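Local coordinates for protein KLLA0B12012p (PDB 6Y3P) that probably binds ATP and metal ions through its C-terminal ATP-grasp domain, of the tubulin-tyrosine ligase family, and directly partners the mRNA decapping enzyme Dcp2, at residues Lys323-Val335 with Lys342-Gln354. Residues are numbered along the deposited sequence; the frame is centred on the assembly and turned at random.
Sequences KNSLETFGFDFLV and KLLEVNAFPDFKQ
A β hairpin of the ATP-grasp domain, with a classic bulge in its second strand, pairs F331 with V346 and D332 with E345. At the bulge two residues, L344 and E345, stand opposite the single D332, whose O takes a hydrogen bond from L344 N (2.8 Å) and a weak one from E345 N (3.4 Å). Past it, L334 and K342 exchange two backbone bonds; before it, G330 and N347 do the same. On one side of the sheet V346 CG2 sits over the centre of the F331 ring, 3.7 Å from its centroid, a CH-pi contact, while L343 CD1 lies over a face of the F333 ring nearer the rim. L343, its CG swung opposite the backbone N (chi1 -179°) and chi2 at 66°, also sets CD1 3.8 Å from F331 CD2. On the opposite face D332, E345 and N347 form a polar cluster, matching the acidic and Asn positions that hold magnesium-ATP in ATP-grasp enzymes, and probably do so here. N347 ND2 makes a weak, bent bond (116° at H) to D332 OD2 at 2.7 Å; D332 OD1 has a salt bridge to R218. In the following loop, F352 turns its ring edge to T328 OG1. Helix 290-313 packs on F331 and L343, strand 215-224 pairs with the other edge of 326-335, and helix 357-375 receives F352.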
ATOM      1  N   LYS A 323     -17.708 -11.090   4.368  1.00 55.70           N
ATOM      2  CA  LYS A 323     -18.538 -10.460   5.397  1.00 55.49           C
ATOM      3  C   LYS A 323     -17.889 -10.548   6.805  1.00 57.35           C
ATOM      4  O   LYS A 323     -18.030  -9.644   7.624  1.00 57.69           O
ATOM      5  CB  LYS A 323     -19.929 -11.146   5.390  1.00 59.38           C
ATOM      6  CG  LYS A 323     -20.988 -10.495   6.274  1.00 88.79           C
ATOM      7  CD  LYS A 323     -21.857  -9.491   5.536  1.00106.93           C
ATOM      8  CE  LYS A 323     -22.320  -8.390   6.457  1.00120.71           C
ATOM      9  NZ  LYS A 323     -22.509  -7.113   5.722  1.00131.79           N
ATOM     10  N   ASN A 324     -17.189 -11.636   7.070  1.00 51.85           N
ATOM     11  CA  ASN A 324     -16.586 -11.910   8.368  1.00 51.00           C
ATOM     12  C   ASN A 324     -15.089 -11.545   8.437  1.00 50.82           C
ATOM     13  O   ASN A 324     -14.377 -11.962   9.344  1.00 49.99           O
ATOM     14  CB  ASN A 324     -16.861 -13.387   8.773  1.00 52.84           C
ATOM     15  CG  ASN A 324     -16.452 -14.423   7.757  1.00 72.86           C
ATOM     16  OD1 ASN A 324     -16.422 -14.200   6.534  1.00 70.41           O
ATOM     17  ND2 ASN A 324     -16.164 -15.603   8.243  1.00 66.65           N
ATOM     18  N   SER A 325     -14.622 -10.750   7.494  1.00 46.16           N
ATOM     19  CA  SER A 325     -13.232 -10.302   7.488  1.00 44.22           C
ATOM     20  C   SER A 325     -13.161  -8.806   7.649  1.00 45.91           C
ATOM     21  O   SER A 325     -14.110  -8.104   7.322  1.00 44.77           O
ATOM     22  CB  SER A 325     -12.553 -10.664   6.173  1.00 43.74           C
ATOM     23  OG  SER A 325     -12.514 -12.060   5.969  1.00 54.83           O
ATOM     24  N   LEU A 326     -12.031  -8.336   8.156  1.00 43.49           N
ATOM     25  CA  LEU A 326     -11.605  -6.946   8.172  1.00 45.36           C
ATOM     26  C   LEU A 326     -10.110  -6.980   7.928  1.00 51.69           C
ATOM     27  O   LEU A 326      -9.491  -8.008   8.174  1.00 53.52           O
ATOM     28  CB  LEU A 326     -11.986  -6.095   9.419  1.00 45.75           C
ATOM     29  CG  LEU A 326     -11.394  -6.425  10.799  1.00 50.41           C
ATOM     30  CD1 LEU A 326      -9.912  -6.007  10.912  1.00 49.24           C
ATOM     31  CD2 LEU A 326     -12.158  -5.686  11.841  1.00 52.04           C
ATOM     32  N   GLU A 327      -9.539  -5.915   7.412  1.00 47.53           N
ATOM     33  CA  GLU A 327      -8.104  -5.896   7.200  1.00 46.60           C
ATOM     34  C   GLU A 327      -7.603  -4.481   7.111  1.00 49.08           C
ATOM     35  O   GLU A 327      -8.205  -3.676   6.411  1.00 47.70           O
ATOM     36  CB  GLU A 327      -7.671  -6.715   5.958  1.00 47.18           C
ATOM     37  CG  GLU A 327      -6.161  -6.936   5.923  1.00 53.12           C
ATOM     38  CD  GLU A 327      -5.585  -7.929   4.934  1.00 59.16           C
ATOM     39  OE1 GLU A 327      -6.370  -8.710   4.353  1.00 49.95           O
ATOM     40  OE2 GLU A 327      -4.346  -7.925   4.742  1.00 51.35           O
ATOM     41  N   THR A 328      -6.471  -4.186   7.775  1.00 45.95           N
ATOM     42  CA  THR A 328      -5.890  -2.867   7.608  1.00 44.84           C
ATOM     43  C   THR A 328      -4.612  -3.054   6.786  1.00 49.60           C
ATOM     44  O   THR A 328      -3.767  -3.901   7.083  1.00 49.18           O
ATOM     45  CB  THR A 328      -5.811  -2.000   8.874  1.00 48.35           C
ATOM     46  OG1 THR A 328      -4.499  -1.481   9.053  1.00 53.81           O
ATOM     47  CG2 THR A 328      -6.328  -2.665  10.107  1.00 42.22           C
ATOM     48  N   PHE A 329      -4.542  -2.314   5.691  1.00 45.08           N
ATOM     49  CA  PHE A 329      -3.440  -2.358   4.751  1.00 44.65           C
ATOM     50  C   PHE A 329      -2.645  -1.058   4.865  1.00 49.20           C
ATOM     51  O   PHE A 329      -3.194  -0.026   5.262  1.00 47.41           O
ATOM     52  CB  PHE A 329      -3.973  -2.460   3.308  1.00 45.62           C
ATOM     53  CG  PHE A 329      -4.903  -3.612   3.010  1.00 46.20           C
ATOM     54  CD1 PHE A 329      -6.279  -3.474   3.165  1.00 47.59           C
ATOM     55  CD2 PHE A 329      -4.410  -4.806   2.490  1.00 47.79           C
ATOM     56  CE1 PHE A 329      -7.147  -4.528   2.839  1.00 48.77           C
ATOM     57  CE2 PHE A 329      -5.279  -5.859   2.159  1.00 49.92           C
ATOM     58  CZ  PHE A 329      -6.638  -5.714   2.345  1.00 47.62           C
ATOM     59  N   GLY A 330      -1.375  -1.135   4.459  1.00 45.13           N
ATOM     60  CA  GLY A 330      -0.462  -0.009   4.374  1.00 44.17           C
ATOM     61  C   GLY A 330      -0.338   0.470   2.941  1.00 48.05           C
ATOM     62  O   GLY A 330       0.287  -0.202   2.116  1.00 46.83           O
ATOM     63  N   PHE A 331      -0.978   1.616   2.614  1.00 45.74           N
ATOM     64  CA  PHE A 331      -0.914   2.184   1.273  1.00 45.25           C
ATOM     65  C   PHE A 331       0.244   3.154   1.179  1.00 49.80           C
ATOM     66  O   PHE A 331       0.328   4.093   1.963  1.00 50.39           O
ATOM     67  CB  PHE A 331      -2.225   2.865   0.875  1.00 45.77           C
ATOM     68  CG  PHE A 331      -3.290   1.971   0.297  1.00 45.80           C
ATOM     69  CD1 PHE A 331      -3.789   0.895   1.025  1.00 46.74           C
ATOM     70  CD2 PHE A 331      -3.910   2.294  -0.901  1.00 46.43           C
ATOM     71  CE1 PHE A 331      -4.831   0.126   0.526  1.00 47.64           C
ATOM     72  CE2 PHE A 331      -4.953   1.518  -1.401  1.00 48.38           C
ATOM     73  CZ  PHE A 331      -5.408   0.440  -0.684  1.00 46.32           C
ATOM     74  N   ASP A 332       1.143   2.906   0.236  1.00 47.02           N
ATOM     75  CA  ASP A 332       2.299   3.761   0.021  1.00 48.12           C
ATOM     76  C   ASP A 332       2.154   4.607  -1.223  1.00 48.25           C
ATOM     77  O   ASP A 332       2.023   4.103  -2.357  1.00 48.68           O
ATOM     78  CB  ASP A 332       3.617   2.973   0.052  1.00 52.07           C
ATOM     79  CG  ASP A 332       3.887   2.429   1.450  1.00 74.53           C
ATOM     80  OD1 ASP A 332       4.445   3.184   2.290  1.00 76.58           O
ATOM     81  OD2 ASP A 332       3.462   1.291   1.733  1.00 85.03           O
ATOM     82  N   PHE A 333       2.128   5.915  -0.971  1.00 40.67           N
ATOM     83  CA  PHE A 333       2.015   6.976  -1.955  1.00 39.95           C
ATOM     84  C   PHE A 333       3.278   7.844  -2.010  1.00 45.68           C
ATOM     85  O   PHE A 333       3.853   8.176  -0.983  1.00 43.61           O
ATOM     86  CB  PHE A 333       0.847   7.910  -1.587  1.00 40.78           C
ATOM     87  CG  PHE A 333      -0.530   7.326  -1.702  1.00 40.42           C
ATOM     88  CD1 PHE A 333      -1.224   7.377  -2.900  1.00 42.35           C
ATOM     89  CD2 PHE A 333      -1.172   6.798  -0.590  1.00 41.07           C
ATOM     90  CE1 PHE A 333      -2.525   6.853  -2.993  1.00 42.50           C
ATOM     91  CE2 PHE A 333      -2.455   6.249  -0.696  1.00 41.95           C
ATOM     92  CZ  PHE A 333      -3.116   6.277  -1.897  1.00 39.54           C
ATOM     93  N   LEU A 334       3.641   8.274  -3.209  1.00 45.89           N
ATOM     94  CA  LEU A 334       4.710   9.235  -3.481  1.00 46.86           C
ATOM     95  C   LEU A 334       4.010  10.592  -3.742  1.00 49.47           C
ATOM     96  O   LEU A 334       2.867  10.631  -4.202  1.00 48.23           O
ATOM     97  CB  LEU A 334       5.485   8.802  -4.730  1.00 48.34           C
ATOM     98  CG  LEU A 334       6.742   7.927  -4.525  1.00 55.24           C
ATOM     99  CD1 LEU A 334       6.441   6.635  -3.813  1.00 57.52           C
ATOM    100  CD2 LEU A 334       7.397   7.595  -5.854  1.00 55.57           C
ATOM    101  N   VAL A 335       4.657  11.680  -3.356  1.00 45.76           N
ATOM    102  CA  VAL A 335       4.161  13.030  -3.539  1.00 45.26           C
ATOM    103  C   VAL A 335       5.157  13.758  -4.420  1.00 47.12           C
ATOM    104  O   VAL A 335       6.363  13.738  -4.124  1.00 46.42           O
ATOM    105  CB  VAL A 335       3.943  13.809  -2.208  1.00 49.73           C
ATOM    106  CG1 VAL A 335       3.107  15.070  -2.451  1.00 48.33           C
ATOM    107  CG2 VAL A 335       3.296  12.928  -1.135  1.00 49.90           C
ATOM    108  N   LYS A 342       0.878   9.699  -5.938  1.00 45.13           N
ATOM    109  CA  LYS A 342       1.021   8.602  -6.856  1.00 45.43           C
ATOM    110  C   LYS A 342       1.083   7.338  -6.073  1.00 46.93           C
ATOM    111  O   LYS A 342       1.944   7.195  -5.218  1.00 45.32           O
ATOM    112  CB  LYS A 342       2.192   8.818  -7.849  1.00 48.71           C
ATOM    113  CG  LYS A 342       1.654   9.383  -9.183  1.00 64.69           C
ATOM    114  CD  LYS A 342       2.675  10.154 -10.015  1.00 74.89           C
ATOM    115  CE  LYS A 342       2.114  10.670 -11.336  1.00 77.47           C
ATOM    116  NZ  LYS A 342       1.779   9.579 -12.311  1.00 77.29           N
ATOM    117  N   LEU A 343       0.097   6.453  -6.276  1.00 44.36           N
ATOM    118  CA  LEU A 343       0.101   5.176  -5.565  1.00 43.80           C
ATOM    119  C   LEU A 343       1.235   4.299  -6.084  1.00 49.27           C
ATOM    120  O   LEU A 343       1.381   4.099  -7.292  1.00 48.96           O
ATOM    121  CB  LEU A 343      -1.255   4.437  -5.617  1.00 43.25           C
ATOM    122  CG  LEU A 343      -1.313   3.099  -4.864  1.00 46.56           C
ATOM    123  CD1 LEU A 343      -1.172   3.288  -3.356  1.00 44.64           C
ATOM    124  CD2 LEU A 343      -2.576   2.351  -5.203  1.00 52.05           C
ATOM    125  N   LEU A 344       2.041   3.796  -5.153  1.00 47.84           N
ATOM    126  CA  LEU A 344       3.153   2.945  -5.481  1.00 49.23           C
ATOM    127  C   LEU A 344       2.801   1.488  -5.201  1.00 53.20           C
ATOM    128  O   LEU A 344       3.001   0.642  -6.069  1.00 53.31           O
ATOM    129  CB  LEU A 344       4.409   3.403  -4.704  1.00 49.82           C
ATOM    130  CG  LEU A 344       5.651   2.524  -4.813  1.00 56.02           C
ATOM    131  CD1 LEU A 344       6.297   2.606  -6.223  1.00 56.47           C
ATOM    132  CD2 LEU A 344       6.654   2.887  -3.725  1.00 58.96           C
ATOM    133  N   GLU A 345       2.302   1.185  -3.988  1.00 48.59           N
ATOM    134  CA  GLU A 345       1.984  -0.195  -3.581  1.00 47.48           C
ATOM    135  C   GLU A 345       1.048  -0.252  -2.393  1.00 48.30           C
ATOM    136  O   GLU A 345       0.851   0.740  -1.673  1.00 46.26           O
ATOM    137  CB  GLU A 345       3.269  -0.979  -3.244  1.00 48.85           C
ATOM    138  CG  GLU A 345       4.012  -0.436  -2.029  1.00 60.99           C
ATOM    139  CD  GLU A 345       5.444  -0.901  -1.840  1.00 83.46           C
ATOM    140  OE1 GLU A 345       5.824  -1.920  -2.459  1.00 57.77           O
ATOM    141  OE2 GLU A 345       6.178  -0.258  -1.053  1.00 92.34           O
ATOM    142  N   VAL A 346       0.502  -1.453  -2.181  1.00 43.50           N
ATOM    143  CA  VAL A 346      -0.388  -1.786  -1.084  1.00 42.31           C
ATOM    144  C   VAL A 346       0.312  -2.941  -0.368  1.00 48.39           C
ATOM    145  O   VAL A 346       0.670  -3.929  -0.992  1.00 48.50           O
ATOM    146  CB  VAL A 346      -1.810  -2.149  -1.615  1.00 44.77           C
ATOM    147  CG1 VAL A 346      -2.736  -2.624  -0.497  1.00 44.17           C
ATOM    148  CG2 VAL A 346      -2.436  -0.989  -2.393  1.00 43.40           C
ATOM    149  N   ASN A 347       0.579  -2.769   0.918  1.00 47.83           N
ATOM    150  CA  ASN A 347       1.241  -3.770   1.748  1.00 48.70           C
ATOM    151  C   ASN A 347       0.276  -4.334   2.779  1.00 53.62           C
ATOM    152  O   ASN A 347      -0.345  -3.596   3.545  1.00 52.31           O
ATOM    153  CB  ASN A 347       2.490  -3.202   2.446  1.00 49.18           C
ATOM    154  CG  ASN A 347       3.547  -2.715   1.493  1.00 69.27           C
ATOM    155  OD1 ASN A 347       4.183  -3.490   0.773  1.00 64.18           O
ATOM    156  ND2 ASN A 347       3.735  -1.413   1.455  1.00 58.44           N
ATOM    157  N   ALA A 348       0.152  -5.652   2.757  1.00 52.54           N
ATOM    158  CA  ALA A 348      -0.619  -6.466   3.686  1.00 53.14           C
ATOM    159  C   ALA A 348       0.270  -6.627   4.904  1.00 56.89           C
ATOM    160  O   ALA A 348       1.504  -6.654   4.769  1.00 54.39           O
ATOM    161  CB  ALA A 348      -0.877  -7.849   3.079  1.00 54.16           C
ATOM    162  N   PHE A 349      -0.359  -6.745   6.081  1.00 55.49           N
ATOM    163  CA  PHE A 349       0.283  -6.947   7.382  1.00 56.20           C
ATOM    164  C   PHE A 349       1.511  -6.008   7.570  1.00 62.04           C
ATOM    165  O   PHE A 349       2.642  -6.466   7.782  1.00 62.36           O
ATOM    166  CB  PHE A 349       0.582  -8.449   7.585  1.00 58.06           C
ATOM    167  CG  PHE A 349      -0.700  -9.197   7.901  1.00 59.41           C
ATOM    168  CD1 PHE A 349      -1.602  -9.527   6.889  1.00 61.70           C
ATOM    169  CD2 PHE A 349      -1.039  -9.506   9.216  1.00 61.21           C
ATOM    170  CE1 PHE A 349      -2.807 -10.165   7.186  1.00 63.49           C
ATOM    171  CE2 PHE A 349      -2.252 -10.130   9.511  1.00 64.79           C
ATOM    172  CZ  PHE A 349      -3.122 -10.470   8.494  1.00 63.19           C
ATOM    173  N   PRO A 350       1.285  -4.675   7.429  1.00 58.84           N
ATOM    174  CA  PRO A 350       2.401  -3.726   7.560  1.00 58.67           C
ATOM    175  C   PRO A 350       2.982  -3.667   8.971  1.00 61.63           C
ATOM    176  O   PRO A 350       2.290  -3.993   9.939  1.00 59.98           O
ATOM    177  CB  PRO A 350       1.751  -2.381   7.199  1.00 60.21           C
ATOM    178  CG  PRO A 350       0.305  -2.557   7.578  1.00 63.86           C
ATOM    179  CD  PRO A 350       0.002  -3.964   7.197  1.00 59.53           C
ATOM    180  N   ASP A 351       4.261  -3.257   9.087  1.00 59.05           N
ATOM    181  CA  ASP A 351       4.874  -3.109  10.402  1.00 59.35           C
ATOM    182  C   ASP A 351       4.361  -1.783  10.943  1.00 60.80           C
ATOM    183  O   ASP A 351       4.547  -0.741  10.318  1.00 61.23           O
ATOM    184  CB  ASP A 351       6.429  -3.156  10.351  1.00 62.37           C
ATOM    185  CG  ASP A 351       7.141  -3.469  11.678  1.00 81.60           C
ATOM    186  OD1 ASP A 351       6.466  -3.958  12.631  1.00 84.91           O
ATOM    187  OD2 ASP A 351       8.375  -3.277  11.750  1.00 88.14           O
ATOM    188  N   PHE A 352       3.600  -1.857  12.027  1.00 55.98           N
ATOM    189  CA  PHE A 352       3.035  -0.709  12.719  1.00 54.67           C
ATOM    190  C   PHE A 352       4.041  -0.146  13.737  1.00 57.68           C
ATOM    191  O   PHE A 352       3.807   0.945  14.249  1.00 55.79           O
ATOM    192  CB  PHE A 352       1.717  -1.090  13.424  1.00 55.91           C
ATOM    193  CG  PHE A 352       0.591  -1.531  12.513  1.00 56.45           C
ATOM    194  CD1 PHE A 352      -0.208  -0.594  11.861  1.00 58.54           C
ATOM    195  CD2 PHE A 352       0.305  -2.882  12.336  1.00 57.43           C
ATOM    196  CE1 PHE A 352      -1.249  -1.005  11.020  1.00 58.55           C
ATOM    197  CE2 PHE A 352      -0.723  -3.289  11.482  1.00 59.08           C
ATOM    198  CZ  PHE A 352      -1.497  -2.352  10.838  1.00 56.81           C
ATOM    199  N   LYS A 353       5.152  -0.881  14.029  1.00 56.34           N
ATOM    200  CA  LYS A 353       6.154  -0.455  15.022  1.00 57.63           C
ATOM    201  C   LYS A 353       6.782   0.938  14.747  1.00 61.60           C
ATOM    202  O   LYS A 353       7.320   1.177  13.663  1.00 58.93           O
ATOM    203  CB  LYS A 353       7.257  -1.508  15.235  1.00 60.53           C
ATOM    204  CG  LYS A 353       7.959  -1.303  16.574  1.00 69.72           C
ATOM    205  CD  LYS A 353       9.255  -2.067  16.738  1.00 74.94           C
ATOM    206  CE  LYS A 353      10.308  -1.280  17.507  1.00 85.69           C
ATOM    207  NZ  LYS A 353       9.778  -0.521  18.685  1.00 90.53           N
ATOM    208  N   GLN A 354       6.681   1.837  15.759  1.00 60.69           N
ATOM    209  CA  GLN A 354       7.189   3.221  15.766  1.00 61.66           C
ATOM    210  C   GLN A 354       7.880   3.552  17.106  1.00 68.83           C
ATOM    211  O   GLN A 354       7.876   2.748  18.043  1.00 69.54           O
ATOM    212  CB  GLN A 354       6.054   4.273  15.526  1.00 62.31           C
ATOM    213  CG  GLN A 354       5.015   4.005  14.421  1.00 69.65           C
ATOM    214  CD  GLN A 354       5.559   3.861  13.012  1.00 85.71           C
ATOM    215  OE1 GLN A 354       6.609   4.408  12.648  1.00 75.16           O
ATOM    216  NE2 GLN A 354       4.823   3.123  12.177  1.00 81.06           N
TER